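Local coordinates for PhiH1 repressor-like protein (Haloarcula marismortui ATCC 43049, PDB 3B73) that is of unknown function but, as a winged helix-turn-helix protein resembling a phage repressor, probably binds DNA and regulates transcription, at residues B[14-19]-B[74-79]; B[22-27]-B[34-39]; B[48-53]-B[65-70]; B[54-59]-B[84-89]. All coordinates share one frame; numbering follows the deposited sequence.

Contact 1. Residues B[14-19]-B[74-79]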
loop_
_atom_site.group_PDB
_atom_site.type_symbol
_atom_site.label_atom_id
_atom_site.label_comp_id
_atom_site.label_asym_id
_atom_site.label_seq_id
_atom_site.Cartn_x
_atom_site.Cartn_y
_atom_site.Cartn_z
ATOM N N TRP B 14 -0.404 3.778 -4.591
ATOM C CA TRP B 14 0.650 4.708 -4.964
ATOM C C TRP B 14 0.834 5.758 -3.894
ATOM O O TRP B 14 1.912 6.327 -3.747
ATOM C CB TRP B 14 0.385 5.316 -6.357
ATOM C CG TRP B 14 0.169 4.197 -7.344
ATOM C CD1 TRP B 14 -1.009 3.844 -7.944
ATOM C CD2 TRP B 14 1.141 3.209 -7.751
ATOM N NE1 TRP B 14 -0.817 2.713 -8.721
ATOM C CE2 TRP B 14 0.491 2.314 -8.624
ATOM C CE3 TRP B 14 2.499 3.022 -7.489
ATOM C CZ2 TRP B 14 1.156 1.238 -9.230
ATOM C CZ3 TRP B 14 3.150 1.948 -8.081
ATOM C CH2 TRP B 14 2.475 1.074 -8.943
ATOM N N ASP B 15 -0.223 5.992 -3.132
ATOM C CA ASP B 15 -0.131 6.801 -1.926
ATOM C C ASP B 15 0.955 6.320 -0.947
ATOM O O ASP B 15 1.710 7.146 -0.427
ATOM C CB ASP B 15 -1.494 6.861 -1.227
ATOM C CG ASP B 15 -2.525 7.626 -2.045
ATOM O OD1 ASP B 15 -2.110 8.406 -2.938
ATOM O OD2 ASP B 15 -3.736 7.430 -1.817
ATOM N N ASP B 16 1.017 5.012 -0.688
ATOM C CA ASP B 16 1.994 4.472 0.257
ATOM C C ASP B 16 3.373 4.653 -0.346
ATOM O O ASP B 16 4.318 5.054 0.346
ATOM C CB ASP B 16 1.749 2.977 0.559
ATOM C CG ASP B 16 0.794 2.752 1.738
ATOM O OD1 ASP B 16 0.089 3.692 2.156
ATOM O OD2 ASP B 16 0.718 1.618 2.237
ATOM N N ARG B 17 3.474 4.388 -1.644
ATOM C CA ARG B 17 4.744 4.545 -2.347
ATOM C C ARG B 17 5.214 5.979 -2.281
ATOM O O ARG B 17 6.355 6.254 -1.911
ATOM C CB ARG B 17 4.642 4.104 -3.806
ATOM C CG ARG B 17 4.305 2.647 -3.970
ATOM C CD ARG B 17 5.291 1.748 -3.237
ATOM N NE ARG B 17 4.641 0.469 -3.085
ATOM C CZ ARG B 17 4.167 0.003 -1.940
ATOM N NH1 ARG B 17 4.346 0.665 -0.811
ATOM N NH2 ARG B 17 3.538 -1.151 -1.933
ATOM N N ILE B 18 4.329 6.911 -2.614
ATOM C CA ILE B 18 4.722 8.306 -2.551
ATOM C C ILE B 18 5.138 8.674 -1.136
ATOM O O ILE B 18 6.162 9.312 -0.948
ATOM C CB ILE B 18 3.606 9.219 -3.015
ATOM C CG1 ILE B 18 3.354 8.988 -4.507
ATOM C CG2 ILE B 18 3.949 10.663 -2.683
ATOM C CD1 ILE B 18 2.050 9.488 -4.955
ATOM N N LEU B 19 4.353 8.276 -0.135
ATOM C CA LEU B 19 4.730 8.617 1.237
ATOM C C LEU B 19 6.103 8.046 1.604
ATOM O O LEU B 19 6.919 8.725 2.216
ATOM C CB LEU B 19 3.675 8.162 2.246
ATOM C CG LEU B 19 2.438 9.045 2.305
ATOM C CD1 LEU B 19 1.361 8.335 3.077
ATOM C CD2 LEU B 19 2.761 10.428 2.923
ATOM N N GLU B 74 4.046 10.496 8.895
ATOM C CA GLU B 74 5.044 9.591 9.490
ATOM C C GLU B 74 4.382 8.561 10.381
ATOM O O GLU B 74 4.657 7.375 10.280
ATOM C CB GLU B 74 6.029 10.375 10.354
ATOM C CG GLU B 74 6.862 11.383 9.625
ATOM C CD GLU B 74 8.325 11.048 9.664
ATOM O OE1 GLU B 74 9.043 11.675 10.476
ATOM O OE2 GLU B 74 8.745 10.153 8.897
ATOM N N ALA B 75 3.510 9.038 11.265
ATOM C CA ALA B 75 2.818 8.165 12.190
ATOM C C ALA B 75 2.021 7.140 11.402
ATOM O O ALA B 75 1.929 5.961 11.795
ATOM C CB ALA B 75 1.895 8.981 13.098
ATOM N N TYR B 76 1.443 7.590 10.285
ATOM C CA TYR B 76 0.650 6.679 9.439
ATOM C C TYR B 76 1.513 5.522 8.906
ATOM O O TYR B 76 1.140 4.352 9.015
ATOM C CB TYR B 76 -0.019 7.422 8.262
ATOM C CG TYR B 76 -0.434 6.447 7.175
ATOM C CD1 TYR B 76 -1.557 5.627 7.348
ATOM C CD2 TYR B 76 0.324 6.305 5.994
ATOM C CE1 TYR B 76 -1.937 4.686 6.368
ATOM C CE2 TYR B 76 -0.057 5.371 5.000
ATOM C CZ TYR B 76 -1.200 4.577 5.196
ATOM O OH TYR B 76 -1.584 3.636 4.261
ATOM N N LEU B 77 2.659 5.851 8.309
ATOM C CA LEU B 77 3.576 4.804 7.835
ATOM C C LEU B 77 3.925 3.788 8.950
ATOM O O LEU B 77 4.133 2.597 8.674
ATOM C CB LEU B 77 4.851 5.428 7.250
ATOM C CG LEU B 77 4.640 6.319 6.017
ATOM C CD1 LEU B 77 5.923 7.001 5.578
ATOM C CD2 LEU B 77 4.061 5.520 4.853
ATOM N N ASN B 78 3.949 4.258 10.202
ATOM C CA ASN B 78 4.309 3.425 11.362
ATOM C C ASN B 78 3.143 2.783 12.084
ATOM O O ASN B 78 3.304 2.250 13.187
ATOM C CB ASN B 78 5.105 4.254 12.368
ATOM C CG ASN B 78 6.404 4.750 11.796
ATOM O OD1 ASN B 78 7.121 3.993 11.140
ATOM N ND2 ASN B 78 6.718 6.021 12.027
ATOM N N GLY B 79 1.965 2.833 11.471
ATOM C CA GLY B 79 0.798 2.195 12.055
ATOM C C GLY B 79 0.229 2.893 13.288
ATOM O O GLY B 79 -0.430 2.258 14.118
#
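The carboxylate of Asp16 takes the phenol of Tyr76 on one oxygen and arginines on the other. Tyr76 OH donates to Asp16 OD1 at 2.7 Å, meeting the syn lone pair of OD1, which lies in the plane of the phenol at its edge, with the carboxylate turned 58° from the ring. This bond joins helix 13-25, the first helix of the winged helix-turn-helix domain, to helix 71-77, which follows the wing. Asp16 OD2 forms salt bridges with Arg5 of the same chain and Arg17 of the second subunit, and Tyr76 OH bonds Ser7, so the buried charge is probably well balanced at the dimer interface. Tyr76 holds its CG opposite the backbone N (chi1 161°), which carries the ring across to helix 13-25. One turn beyond Asp16, Leu19 supplies the apolar half: its CD1 branch meets the ring obliquely, 3.7 Å from Tyr76 CD2, and the two side chains cross at about a right angle. Ile69 of strand 66-69 touches both Leu19 and Leu77. After Leu77 the helix closes in a Schellman motif with Gly79 at the C-prime position. Leu77 reaches back with both methyls, CD2 resting 3.7 Å from Leu19 CB.

Contact 2. Residues B[22-27]-B[34-39]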
loop_
_atom_site.group_PDB
_atom_site.type_symbol
_atom_site.label_atom_id
_atom_site.label_comp_id
_atom_site.label_asym_id
_atom_site.label_seq_id
_atom_site.Cartn_x
_atom_site.Cartn_y
_atom_site.Cartn_z
ATOM N N ILE B 22 8.928 10.048 -0.171
ATOM C CA ILE B 22 9.160 11.349 0.423
ATOM C C ILE B 22 9.771 11.193 1.827
ATOM O O ILE B 22 10.635 11.960 2.216
ATOM C CB ILE B 22 7.873 12.179 0.445
ATOM C CG1 ILE B 22 7.477 12.531 -0.996
ATOM C CG2 ILE B 22 8.054 13.438 1.302
ATOM C CD1 ILE B 22 6.226 13.383 -1.088
ATOM N N HIS B 23 9.344 10.179 2.573
ATOM C CA HIS B 23 9.898 9.952 3.904
ATOM C C HIS B 23 11.409 9.751 3.808
ATOM O O HIS B 23 12.169 10.314 4.591
ATOM C CB HIS B 23 9.249 8.750 4.586
ATOM C CG HIS B 23 10.004 8.242 5.781
ATOM N ND1 HIS B 23 9.932 8.840 7.022
ATOM C CD2 HIS B 23 10.843 7.186 5.924
ATOM C CE1 HIS B 23 10.688 8.175 7.878
ATOM N NE2 HIS B 23 11.253 7.167 7.235
ATOM N N GLU B 24 11.841 8.964 2.835
ATOM C CA GLU B 24 13.256 8.654 2.724
ATOM C C GLU B 24 14.073 9.773 2.072
ATOM O O GLU B 24 15.218 9.980 2.441
ATOM C CB GLU B 24 13.477 7.325 1.986
ATOM C CG GLU B 24 13.498 7.441 0.467
ATOM C CD GLU B 24 14.027 6.189 -0.229
ATOM O OE1 GLU B 24 13.614 5.065 0.138
ATOM O OE2 GLU B 24 14.854 6.333 -1.156
ATOM N N GLU B 25 13.492 10.488 1.111
ATOM C CA GLU B 25 14.209 11.536 0.377
ATOM C C GLU B 25 14.117 12.900 1.049
ATOM O O GLU B 25 14.931 13.781 0.784
ATOM C CB GLU B 25 13.667 11.670 -1.052
ATOM C CG GLU B 25 13.898 10.465 -1.962
ATOM C CD GLU B 25 15.363 10.190 -2.224
ATOM O OE1 GLU B 25 16.163 11.153 -2.232
ATOM O OE2 GLU B 25 15.712 9.008 -2.424
ATOM N N GLY B 26 13.105 13.086 1.890
ATOM C CA GLY B 26 12.899 14.362 2.548
ATOM C C GLY B 26 11.837 15.217 1.870
ATOM O O GLY B 26 10.903 15.697 2.519
ATOM N N ASN B 27 11.980 15.437 0.571
ATOM C CA ASN B 27 10.890 16.069 -0.162
ATOM C C ASN B 27 10.623 15.416 -1.502
ATOM O O ASN B 27 11.403 14.595 -1.980
ATOM C CB ASN B 27 11.138 17.556 -0.332
ATOM C CG ASN B 27 12.460 17.840 -0.965
ATOM O OD1 ASN B 27 12.964 17.025 -1.732
ATOM N ND2 ASN B 27 13.046 18.997 -0.646
ATOM N N GLU B 34 7.671 10.759 -10.460
ATOM C CA GLU B 34 7.392 10.100 -11.739
ATOM C C GLU B 34 8.571 9.237 -12.217
ATOM O O GLU B 34 8.400 8.119 -12.722
ATOM C CB GLU B 34 7.057 11.178 -12.787
ATOM C CG GLU B 34 7.007 10.682 -14.204
ATOM C CD GLU B 34 6.032 9.551 -14.350
ATOM O OE1 GLU B 34 4.997 9.591 -13.653
ATOM O OE2 GLU B 34 6.302 8.622 -15.141
ATOM N N ASP B 35 9.776 9.753 -12.028
ATOM C CA ASP B 35 10.970 9.099 -12.552
ATOM C C ASP B 35 11.439 7.896 -11.737
ATOM O O ASP B 35 12.344 7.186 -12.159
ATOM C CB ASP B 35 12.105 10.118 -12.708
ATOM C CG ASP B 35 11.784 11.190 -13.736
ATOM O OD1 ASP B 35 11.088 10.867 -14.725
ATOM O OD2 ASP B 35 12.216 12.352 -13.555
ATOM N N ARG B 36 10.835 7.670 -10.572
ATOM C CA ARG B 36 11.161 6.502 -9.756
ATOM C C ARG B 36 10.643 5.202 -10.394
ATOM O O ARG B 36 9.585 5.192 -11.030
ATOM C CB ARG B 36 10.559 6.675 -8.369
ATOM C CG ARG B 36 11.272 7.692 -7.531
ATOM C CD ARG B 36 12.592 7.110 -7.100
ATOM N NE ARG B 36 12.844 7.386 -5.689
ATOM C CZ ARG B 36 13.139 6.453 -4.788
ATOM N NH1 ARG B 36 13.352 6.787 -3.519
ATOM N NH2 ARG B 36 13.244 5.187 -5.159
ATOM N N ASP B 37 11.377 4.102 -10.228
ATOM C CA ASP B 37 10.937 2.824 -10.802
ATOM C C ASP B 37 9.653 2.374 -10.130
ATOM O O ASP B 37 8.795 1.729 -10.744
ATOM C CB ASP B 37 11.999 1.736 -10.617
ATOM C CG ASP B 37 13.106 1.813 -11.656
ATOM O OD1 ASP B 37 13.336 2.911 -12.209
ATOM O OD2 ASP B 37 13.749 0.772 -11.916
ATOM N N GLU B 38 9.545 2.743 -8.860
ATOM C CA GLU B 38 8.493 2.276 -7.978
ATOM C C GLU B 38 7.178 2.985 -8.222
ATOM O O GLU B 38 6.146 2.587 -7.674
ATOM C CB GLU B 38 8.909 2.485 -6.518
ATOM C CG GLU B 38 10.158 1.728 -6.140
ATOM C CD GLU B 38 11.401 2.581 -6.253
ATOM O OE1 GLU B 38 11.358 3.613 -6.958
ATOM O OE2 GLU B 38 12.417 2.225 -5.621
ATOM N N ILE B 39 7.221 4.061 -9.001
ATOM C CA ILE B 39 6.000 4.786 -9.326
ATOM C C ILE B 39 5.562 4.411 -10.736
ATOM O O ILE B 39 6.281 4.674 -11.695
ATOM C CB ILE B 39 6.198 6.299 -9.208
ATOM C CG1 ILE B 39 6.650 6.680 -7.785
ATOM C CG2 ILE B 39 4.918 7.052 -9.612
ATOM C CD1 ILE B 39 5.774 6.127 -6.658
#
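Arg36 reaches from the loop after helix 30-34 to the end of helix 13-25, where Glu24 and Glu25 meet its guanidinium. From CB, which points at the helix, the chain bends at chi2 (-73°) and again at chi3; the side chain also touches Ile21. Beyond NE and CZ the two terminal nitrogens diverge. NH1 goes to the helix, where Glu24 OE2 sits 2.8 Å from Arg36 NH1, close to the guanidinium plane and at its edge. The hydrogen bond is weak, bent to 125° at the hydrogen, although the charges pair as a salt bridge. Helix 13-25 opens the winged helix-turn-helix fold, and Arg36 thus ties its C-terminal end to the segment that leads into helix 43-55. Glu25 approaches the same nitrogen obliquely, its OE2 3.4 Å from Arg36 NH1, with its carboxylate nearly perpendicular to the guanidinium, at 87°. The two glutamate oxygens, Glu24 OE2 and Glu25 OE2, come within 3.1 Å, a closeness that the shared arginine charge probably makes tolerable. NH2 turns back to its own loop: Arg36 NH2 pairs with Glu38 OE1 at 3.0 Å, again a weak hydrogen bond within a salt bridge, inside the type I turn from Arg36 to Ile39.

Contact 3. Residues B[48-53]-B[65-70]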
loop_
_atom_site.group_PDB
_atom_site.type_symbol
_atom_site.label_atom_id
_atom_site.label_comp_id
_atom_site.label_asym_id
_atom_site.label_seq_id
_atom_site.Cartn_x
_atom_site.Cartn_y
_atom_site.Cartn_z
ATOM N N ARG B 48 -2.057 14.558 -8.670
ATOM C CA ARG B 48 -3.360 14.311 -8.053
ATOM C C ARG B 48 -3.231 13.655 -6.676
ATOM O O ARG B 48 -3.851 14.107 -5.716
ATOM C CB ARG B 48 -4.233 13.458 -8.974
ATOM C CG ARG B 48 -5.151 14.289 -9.846
ATOM C CD ARG B 48 -5.925 13.438 -10.851
ATOM N NE ARG B 48 -5.243 13.357 -12.141
ATOM C CZ ARG B 48 -4.907 12.219 -12.738
ATOM N NH1 ARG B 48 -5.205 11.063 -12.158
ATOM N NH2 ARG B 48 -4.286 12.236 -13.915
ATOM N N ARG B 49 -2.414 12.608 -6.580
ATOM C CA ARG B 49 -2.187 11.937 -5.304
ATOM C C ARG B 49 -1.499 12.858 -4.306
ATOM O O ARG B 49 -1.843 12.867 -3.113
ATOM C CB ARG B 49 -1.372 10.653 -5.487
ATOM C CG ARG B 49 -2.053 9.621 -6.360
ATOM C CD ARG B 49 -3.557 9.588 -6.179
ATOM N NE ARG B 49 -3.999 9.262 -4.819
ATOM C CZ ARG B 49 -5.279 9.142 -4.484
ATOM N NH1 ARG B 49 -6.209 9.327 -5.410
ATOM N NH2 ARG B 49 -5.645 8.848 -3.239
ATOM N N LEU B 50 -0.535 13.647 -4.776
ATOM C CA LEU B 50 0.105 14.624 -3.877
ATOM C C LEU B 50 -0.937 15.577 -3.270
ATOM O O LEU B 50 -0.950 15.830 -2.049
ATOM C CB LEU B 50 1.208 15.413 -4.599
ATOM C CG LEU B 50 2.477 14.612 -4.925
ATOM C CD1 LEU B 50 3.360 15.400 -5.878
ATOM C CD2 LEU B 50 3.249 14.212 -3.639
ATOM N N LYS B 51 -1.804 16.111 -4.129
ATOM C CA LYS B 51 -2.836 17.045 -3.684
ATOM C C LYS B 51 -3.718 16.347 -2.651
ATOM O O LYS B 51 -4.088 16.940 -1.629
ATOM C CB LYS B 51 -3.661 17.554 -4.875
ATOM C CG LYS B 51 -4.238 18.963 -4.710
ATOM C CD LYS B 51 -5.619 18.931 -4.068
ATOM C CE LYS B 51 -6.277 20.311 -4.049
ATOM N NZ LYS B 51 -7.666 20.243 -3.489
ATOM N N LYS B 52 -4.012 15.072 -2.905
ATOM C CA LYS B 52 -4.889 14.300 -2.024
ATOM C C LYS B 52 -4.235 14.048 -0.661
ATOM O O LYS B 52 -4.842 14.271 0.381
ATOM C CB LYS B 52 -5.243 12.969 -2.673
ATOM C CG LYS B 52 -6.542 12.346 -2.175
ATOM C CD LYS B 52 -7.712 12.886 -2.964
ATOM C CE LYS B 52 -8.990 12.163 -2.637
ATOM N NZ LYS B 52 -10.154 12.978 -3.078
ATOM N N LEU B 53 -2.988 13.593 -0.680
ATOM C CA LEU B 53 -2.244 13.372 0.548
ATOM C C LEU B 53 -2.152 14.650 1.379
ATOM O O LEU B 53 -2.234 14.593 2.613
ATOM C CB LEU B 53 -0.857 12.788 0.235
ATOM C CG LEU B 53 -0.970 11.355 -0.303
ATOM C CD1 LEU B 53 0.222 10.941 -1.168
ATOM C CD2 LEU B 53 -1.244 10.382 0.829
ATOM N N GLY B 65 6.011 23.885 -5.624
ATOM C CA GLY B 65 5.507 22.545 -5.877
ATOM C C GLY B 65 6.232 21.445 -5.115
ATOM O O GLY B 65 6.177 20.268 -5.467
ATOM N N VAL B 66 6.937 21.821 -4.062
ATOM C CA VAL B 66 7.568 20.806 -3.251
ATOM C C VAL B 66 6.573 20.344 -2.178
ATOM O O VAL B 66 5.839 21.152 -1.591
ATOM C CB VAL B 66 8.906 21.293 -2.644
ATOM C CG1 VAL B 66 9.377 20.343 -1.558
ATOM C CG2 VAL B 66 9.979 21.420 -3.739
ATOM N N TYR B 67 6.517 19.034 -1.968
ATOM C CA TYR B 67 5.729 18.452 -0.888
ATOM C C TYR B 67 6.672 17.760 0.105
ATOM O O TYR B 67 7.740 17.256 -0.267
ATOM C CB TYR B 67 4.695 17.458 -1.428
ATOM C CG TYR B 67 3.525 18.074 -2.151
ATOM C CD1 TYR B 67 2.290 18.221 -1.510
ATOM C CD2 TYR B 67 3.632 18.480 -3.485
ATOM C CE1 TYR B 67 1.198 18.788 -2.172
ATOM C CE2 TYR B 67 2.536 19.049 -4.160
ATOM C CZ TYR B 67 1.324 19.198 -3.491
ATOM O OH TYR B 67 0.230 19.749 -4.127
ATOM N N VAL B 68 6.258 17.741 1.366
ATOM C CA VAL B 68 7.076 17.226 2.443
ATOM C C VAL B 68 6.150 16.463 3.405
ATOM O O VAL B 68 4.971 16.812 3.542
ATOM C CB VAL B 68 7.799 18.411 3.151
ATOM C CG1 VAL B 68 7.763 18.264 4.659
ATOM C CG2 VAL B 68 9.226 18.568 2.632
ATOM N N ILE B 69 6.660 15.434 4.076
ATOM C CA ILE B 69 5.800 14.628 4.964
ATOM C C ILE B 69 5.439 15.357 6.274
ATOM O O ILE B 69 6.175 16.234 6.713
ATOM C CB ILE B 69 6.424 13.215 5.236
ATOM C CG1 ILE B 69 5.376 12.266 5.810
ATOM C CG2 ILE B 69 7.667 13.294 6.163
ATOM C CD1 ILE B 69 5.624 10.775 5.508
ATOM N N THR B 70 4.287 15.027 6.869
ATOM C CA THR B 70 3.909 15.565 8.175
ATOM C C THR B 70 4.106 14.514 9.278
ATOM O O THR B 70 4.408 13.358 8.991
ATOM C CB THR B 70 2.432 15.981 8.187
ATOM O OG1 THR B 70 1.633 14.815 7.967
ATOM C CG2 THR B 70 2.137 17.007 7.088
#
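The second strand of the wing hairpin, 66-69, packs on helix 43-55 through Tyr67, within the winged helix-turn-helix domain. By its place in the fold this is the helix expected to act as the recognition helix, though no DNA is bound here. The contact is a CH-pi interaction: Leu50 CB stands over the middle of one face of the phenol, 3.9 Å from the ring centroid and only 10° off its normal. The leucine's branches divide: CD1 lies along the CD2-CE2 flank, 3.9 Å from Tyr67 CD2, and CD2 approaches Tyr67 CG and CB. Toward the CE1 edge, on the same face, the backbone joins in, with Leu50 O 3.7 Å from Tyr67 CE1. Tyr67 CG is anti to its own carbonyl carbon (chi1 -73°), and the ring extends from the strand toward the helix until its hydroxyl passes Lys51, where Tyr67 OH is 4.1 Å from Lys51 CA. The ring thus meets the side chain of Leu50 as well as the backbone of Leu50 and Lys51, in van der Waals contact. Around this pair, Leu50 also packs on Ile18 of helix 13-25 and on Leu59 of strand 59-62, and Tyr67 touches Pro61 of that strand. Strand 66-69 runs antiparallel between strands 27-28 and 59-62, Tyr67 sharing backbone hydrogen bonds with Gly28, so the three-stranded sheet is joined to two helices.

Contact 4. Residues B[54-59]-B[84-89]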
loop_
_atom_site.group_PDB
_atom_site.type_symbol
_atom_site.label_atom_id
_atom_site.label_comp_id
_atom_site.label_asym_id
_atom_site.label_seq_id
_atom_site.Cartn_x
_atom_site.Cartn_y
_atom_site.Cartn_z
ATOM N N ALA B 54 -2.000 15.798 0.710
ATOM C CA ALA B 54 -1.910 17.078 1.415
ATOM C C ALA B 54 -3.253 17.457 2.032
ATOM O O ALA B 54 -3.308 17.985 3.155
ATOM C CB ALA B 54 -1.398 18.186 0.496
ATOM N N ASP B 55 -4.335 17.173 1.309
ATOM C CA ASP B 55 -5.682 17.424 1.828
ATOM C C ASP B 55 -5.895 16.650 3.097
ATOM O O ASP B 55 -6.585 17.123 4.006
ATOM C CB ASP B 55 -6.748 17.035 0.798
ATOM C CG ASP B 55 -6.731 17.948 -0.433
ATOM O OD1 ASP B 55 -6.119 19.035 -0.355
ATOM O OD2 ASP B 55 -7.335 17.585 -1.470
ATOM N N HIS B 56 -5.307 15.455 3.155
ATOM C CA HIS B 56 -5.457 14.588 4.320
ATOM C C HIS B 56 -4.330 14.784 5.327
ATOM O O HIS B 56 -4.173 13.999 6.254
ATOM C CB HIS B 56 -5.575 13.130 3.885
ATOM C CG HIS B 56 -6.836 12.839 3.140
ATOM N ND1 HIS B 56 -7.955 12.313 3.752
ATOM C CD2 HIS B 56 -7.172 13.022 1.840
ATOM C CE1 HIS B 56 -8.919 12.176 2.860
ATOM N NE2 HIS B 56 -8.469 12.593 1.691
ATOM N N ASP B 57 -3.554 15.845 5.128
ATOM C CA ASP B 57 -2.507 16.244 6.062
ATOM C C ASP B 57 -1.459 15.161 6.309
ATOM O O ASP B 57 -0.836 15.131 7.354
ATOM C CB ASP B 57 -3.119 16.721 7.386
ATOM C CG ASP B 57 -3.388 18.221 7.400
ATOM O OD1 ASP B 57 -4.036 18.750 6.463
ATOM O OD2 ASP B 57 -2.938 18.877 8.362
ATOM N N LEU B 58 -1.254 14.291 5.329
ATOM C CA LEU B 58 -0.167 13.333 5.369
ATOM C C LEU B 58 1.070 13.935 4.716
ATOM O O LEU B 58 2.203 13.503 4.972
ATOM C CB LEU B 58 -0.588 12.061 4.656
ATOM C CG LEU B 58 -1.801 11.417 5.324
ATOM C CD1 LEU B 58 -2.070 10.012 4.766
ATOM C CD2 LEU B 58 -1.625 11.366 6.848
ATOM N N LEU B 59 0.831 14.927 3.859
ATOM C CA LEU B 59 1.879 15.742 3.274
ATOM C C LEU B 59 1.506 17.202 3.494
ATOM O O LEU B 59 0.376 17.497 3.856
ATOM C CB LEU B 59 2.000 15.486 1.780
ATOM C CG LEU B 59 2.537 14.121 1.350
ATOM C CD1 LEU B 59 2.605 14.045 -0.163
ATOM C CD2 LEU B 59 3.913 13.821 1.970
ATOM N N GLY B 84 -8.052 6.565 7.685
ATOM C CA GLY B 84 -9.493 6.538 7.428
ATOM C C GLY B 84 -10.283 7.394 8.423
ATOM O O GLY B 84 -10.990 8.325 8.030
ATOM N N LYS B 85 -10.167 7.091 9.717
ATOM C CA LYS B 85 -10.851 7.895 10.743
ATOM C C LYS B 85 -10.189 9.256 10.916
ATOM O O LYS B 85 -10.829 10.200 11.359
ATOM C CB LYS B 85 -10.910 7.162 12.095
ATOM C CG LYS B 85 -11.741 5.868 12.122
ATOM C CD LYS B 85 -11.845 5.330 13.567
ATOM C CE LYS B 85 -13.019 4.366 13.791
ATOM N NZ LYS B 85 -12.799 3.083 13.095
ATOM N N GLU B 86 -8.907 9.346 10.555
ATOM C CA GLU B 86 -8.130 10.583 10.669
ATOM C C GLU B 86 -7.917 10.986 12.127
ATOM O O GLU B 86 -8.229 12.088 12.558
ATOM C CB GLU B 86 -8.722 11.714 9.813
ATOM C CG GLU B 86 -9.004 11.265 8.358
ATOM C CD GLU B 86 -9.510 12.393 7.457
ATOM O OE1 GLU B 86 -9.640 13.541 7.936
ATOM O OE2 GLU B 86 -9.787 12.126 6.266
ATOM N N ARG B 87 -7.370 10.058 12.883
ATOM C CA ARG B 87 -7.032 10.304 14.267
ATOM C C ARG B 87 -5.784 9.497 14.553
ATOM O O ARG B 87 -5.515 8.480 13.897
ATOM C CB ARG B 87 -8.161 9.830 15.181
ATOM C CG ARG B 87 -8.623 8.407 14.891
ATOM C CD ARG B 87 -9.040 7.624 16.149
ATOM N NE ARG B 87 -10.484 7.635 16.396
ATOM C CZ ARG B 87 -11.179 6.585 16.842
ATOM N NH1 ARG B 87 -12.492 6.679 17.041
ATOM N NH2 ARG B 87 -10.566 5.430 17.078
ATOM N N TYR B 88 -5.009 9.952 15.523
ATOM C CA TYR B 88 -3.915 9.145 16.045
ATOM C C TYR B 88 -4.494 7.924 16.761
ATOM O O TYR B 88 -5.627 7.955 17.235
ATOM C CB TYR B 88 -3.040 9.980 16.992
ATOM C CG TYR B 88 -2.095 10.901 16.259
ATOM C CD1 TYR B 88 -0.798 10.490 15.948
ATOM C CD2 TYR B 88 -2.498 12.179 15.858
ATOM C CE1 TYR B 88 0.089 11.346 15.271
ATOM C CE2 TYR B 88 -1.629 13.029 15.170
ATOM C CZ TYR B 88 -0.335 12.605 14.880
ATOM O OH TYR B 88 0.526 13.450 14.210
ATOM N N ILE B 89 -3.733 6.838 16.812
ATOM C CA ILE B 89 -4.165 5.642 17.535
ATOM C C ILE B 89 -3.190 5.261 18.659
ATOM O O ILE B 89 -1.960 5.195 18.453
ATOM C CB ILE B 89 -4.463 4.450 16.588
ATOM C CG1 ILE B 89 -3.430 4.336 15.473
ATOM C CG2 ILE B 89 -5.812 4.652 15.919
ATOM C CD1 ILE B 89 -3.888 3.447 14.279
#
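His56 presents the edge of its imidazole to Glu86 OE2, which lies close to the ring plane. His56 ND1 donates to Glu86 OE2 at 3.1 Å, but the angle at the hydrogen is only 133°, so the bond is weak. The same oxygen also lies 3.5 Å from His56 CE1, leaving it beside the ND1-CE1 edge. Ring and carboxylate planes stand 81° apart, and the two side chains meet at a slant. From the helix end, chi1 of -67° swings the ring out beside the backbone N, and its rotation about CB-CG presents ND1 to the hairpin. Glu86 reaches across, extended beyond CG, which lets its tip span the gap between backbones whose nearest CA atoms, those of His56 and Glu86, are 8.0 Å apart. If the imidazole were protonated, the carboxylate would probably favour that charge. This is a surface link, made by a single pair of residues. His56 is the first residue to leave helical geometry after helix 43-55, which ends in a Schellman motif with Asp57 at C-prime, and its ring also stacks with that of Trp10. Glu86 and Arg87 form a G1 beta bulge opposite Asp82 in the two-stranded antiparallel sheet of 81-82 and 87-88. The C-terminal hairpin thus meets the turn between helix 43-55 and strand 59-62, while Tyr88 of the same hairpin packs against helix 71-77.

Overall arrangement
Contacts 1 and 3 lie nearest the chain's centre, and contacts 2 and 4 are surface links on opposite sides of it, with centres about 20 Å apart. Contacts 1 and 2 share helix 13-25, whereas contacts 3 and 4 share helix 43-55. Along the chain, contacts 2 and 3 follow one another between the two segments of contact 1, and contact 4 crosses both contact 1 and contact 3. The salt bridge between Asp15 and Arg49 joins contacts 1 and 3, and Thr70 probably bonds to Asp57 between contacts 3 and 4. Helices, wing and C-terminal hairpin are thereby tied into one compact domain, with contacts 1 and 2 also touching the second subunit.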